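Local coordinates for protein phytase (Debaryomyces castellii, PDB 2GFI) that probably hydrolyses phytate (inositol hexakisphosphate), releasing phosphate first at the 3-position, as a 3-phytase of the histidine acid phosphatase family, at residues K233-F238 with I247-V252. Numbering follows the deposited sequence.
Sequences KALNRF and ITEDDV
Leu235 pushes its forked end from helix 229-241 into the start of helix 249-266, and most of the apolar contact gathers round it. CG stands anti to the backbone N (chi1 -171°), and the two methyls beyond it take different partners. CD1 meets Ile247 CG1 at 3.3 Å, tight for two carbons, as the two side chains slide past each other in opposite directions; the same methyl lies 3.7 Å from Val252 CG2. CD2 rests against Ile247 O and Thr248 C and touches Glu249 OE1 at 3.6 Å, the side chains of Leu235 and Glu249 crossing at about a right angle. An alanine in place of Leu235 would probably open a gap beside Ile247 CG1 and Val252 CG2 and leave the carboxylate end of Glu249 without the methyl it lies against. Val252 also works with its other branch: CG1 packs on Ala234 CB at 4.0 Å and approaches Phe238 CE2 obliquely.

No hydrogen bond joins the two segments; the capping bonds lie within 247-252. Thr248 is the N-cap, and with Asp251 it forms a capping box: Asp251 N donates to Thr248 OG1 at 3.1 Å, while Thr248 N gives an almost straight bond (172°) to Asp251 OD2, arriving from above the carboxylate plane. That OD2 also takes a salt bridge from Lys89, and Glu249 OE2 hydrogen-bonds Thr232 OG1, just before 233-238.

This is buried packing between successive helices, away from the predicted catalytic residues. Helix 77-91 packs against Ile247, Thr248 and Asp251, while Leu101 and Ile274 from loops touch Phe238 and Phe275 meets Val252.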
loop_
_atom_site.group_PDB
_atom_site.type_symbol
_atom_site.label_atom_id
_atom_site.label_comp_id
_atom_site.label_asym_id
_atom_site.label_seq_id
_atom_site.Cartn_x
_atom_site.Cartn_y
_atom_site.Cartn_z
ATOM N N LYS A 233 -15.271 30.343 8.661
ATOM C CA LYS A 233 -16.131 29.421 7.956
ATOM C C LYS A 233 -16.218 28.122 8.721
ATOM O O LYS A 233 -17.299 27.558 8.842
ATOM C CB LYS A 233 -15.653 29.168 6.525
ATOM C CG LYS A 233 -15.684 30.416 5.631
ATOM C CD LYS A 233 -15.004 30.140 4.294
ATOM C CE LYS A 233 -15.500 31.076 3.212
ATOM N NZ LYS A 233 -14.817 32.401 3.343
ATOM N N ALA A 234 -15.091 27.659 9.258
ATOM C CA ALA A 234 -15.102 26.395 9.983
ATOM C C ALA A 234 -16.021 26.567 11.201
ATOM O O ALA A 234 -16.958 25.800 11.369
ATOM C CB ALA A 234 -13.700 25.990 10.385
ATOM N N LEU A 235 -15.785 27.627 11.985
ATOM C CA LEU A 235 -16.609 27.986 13.128
ATOM C C LEU A 235 -18.094 28.068 12.796
ATOM O O LEU A 235 -18.919 27.474 13.477
ATOM C CB LEU A 235 -16.125 29.314 13.729
ATOM C CG LEU A 235 -16.751 29.736 15.062
ATOM C CD1 LEU A 235 -16.588 28.643 16.151
ATOM C CD2 LEU A 235 -16.152 31.024 15.511
ATOM N N ASN A 236 -18.436 28.787 11.738
ATOM C CA ASN A 236 -19.841 28.890 11.340
ATOM C C ASN A 236 -20.408 27.549 11.021
ATOM O O ASN A 236 -21.579 27.315 11.283
ATOM C CB ASN A 236 -20.040 29.832 10.146
ATOM C CG ASN A 236 -19.736 31.243 10.490
ATOM O OD1 ASN A 236 -19.750 31.611 11.649
ATOM N ND2 ASN A 236 -19.432 32.045 9.493
ATOM N N ARG A 237 -19.597 26.651 10.469
ATOM C CA ARG A 237 -20.082 25.292 10.213
ATOM C C ARG A 237 -20.396 24.560 11.517
ATOM O O ARG A 237 -21.390 23.834 11.628
ATOM C CB ARG A 237 -19.099 24.504 9.359
ATOM C CG ARG A 237 -19.624 23.175 8.864
ATOM C CD ARG A 237 -18.654 22.494 7.852
ATOM N NE ARG A 237 -17.357 22.164 8.453
ATOM C CZ ARG A 237 -16.188 22.759 8.212
ATOM N NH1 ARG A 237 -16.076 23.760 7.324
ATOM N NH2 ARG A 237 -15.096 22.330 8.869
ATOM N N PHE A 238 -19.535 24.756 12.503
ATOM C CA PHE A 238 -19.683 24.114 13.811
ATOM C C PHE A 238 -20.924 24.673 14.486
ATOM O O PHE A 238 -21.708 23.928 15.089
ATOM C CB PHE A 238 -18.424 24.358 14.647
ATOM C CG PHE A 238 -17.174 23.758 14.037
ATOM C CD1 PHE A 238 -17.268 22.752 13.064
ATOM C CD2 PHE A 238 -15.916 24.197 14.420
ATOM C CE1 PHE A 238 -16.133 22.195 12.500
ATOM C CE2 PHE A 238 -14.771 23.647 13.863
ATOM C CZ PHE A 238 -14.874 22.647 12.892
ATOM N N ILE A 247 -17.452 29.266 20.931
ATOM C CA ILE A 247 -16.010 29.218 20.802
ATOM C C ILE A 247 -15.608 30.226 19.749
ATOM O O ILE A 247 -16.437 30.667 18.943
ATOM C CB ILE A 247 -15.481 27.791 20.472
ATOM C CG1 ILE A 247 -15.968 27.303 19.101
ATOM C CG2 ILE A 247 -15.831 26.767 21.594
ATOM C CD1 ILE A 247 -15.353 25.936 18.658
ATOM N N THR A 248 -14.338 30.599 19.779
ATOM C CA THR A 248 -13.771 31.566 18.848
ATOM C C THR A 248 -12.994 30.916 17.706
ATOM O O THR A 248 -12.732 29.700 17.701
ATOM C CB THR A 248 -12.824 32.543 19.597
ATOM O OG1 THR A 248 -11.810 31.791 20.256
ATOM C CG2 THR A 248 -13.557 33.242 20.789
ATOM N N GLU A 249 -12.630 31.770 16.755
ATOM C CA GLU A 249 -11.746 31.463 15.647
ATOM C C GLU A 249 -10.394 31.017 16.174
ATOM O O GLU A 249 -9.839 30.076 15.645
ATOM C CB GLU A 249 -11.562 32.690 14.777
ATOM C CG GLU A 249 -12.584 32.801 13.672
ATOM C CD GLU A 249 -13.761 33.685 14.015
ATOM O OE1 GLU A 249 -14.031 33.899 15.215
ATOM O OE2 GLU A 249 -14.427 34.173 13.071
ATOM N N ASP A 250 -9.915 31.693 17.226
ATOM C CA ASP A 250 -8.747 31.319 18.012
ATOM C C ASP A 250 -8.819 29.901 18.544
ATOM O O ASP A 250 -7.834 29.193 18.495
ATOM C CB ASP A 250 -8.569 32.268 19.230
ATOM C CG ASP A 250 -7.284 31.955 20.067
ATOM O OD1 ASP A 250 -6.178 31.953 19.427
ATOM O OD2 ASP A 250 -7.264 31.730 21.354
ATOM N N ASP A 251 -9.959 29.527 19.113
ATOM C CA ASP A 251 -10.222 28.163 19.562
ATOM C C ASP A 251 -10.095 27.148 18.433
ATOM O O ASP A 251 -9.385 26.164 18.568
ATOM C CB ASP A 251 -11.618 28.081 20.184
ATOM C CG ASP A 251 -11.736 28.935 21.451
ATOM O OD1 ASP A 251 -10.676 29.260 22.060
ATOM O OD2 ASP A 251 -12.824 29.339 21.900
ATOM N N VAL A 252 -10.790 27.425 17.332
ATOM C CA VAL A 252 -10.795 26.619 16.138
ATOM C C VAL A 252 -9.355 26.474 15.626
ATOM O O VAL A 252 -8.923 25.389 15.319
ATOM C CB VAL A 252 -11.713 27.219 15.054
ATOM C CG1 VAL A 252 -11.635 26.395 13.754
ATOM C CG2 VAL A 252 -13.165 27.309 15.550
#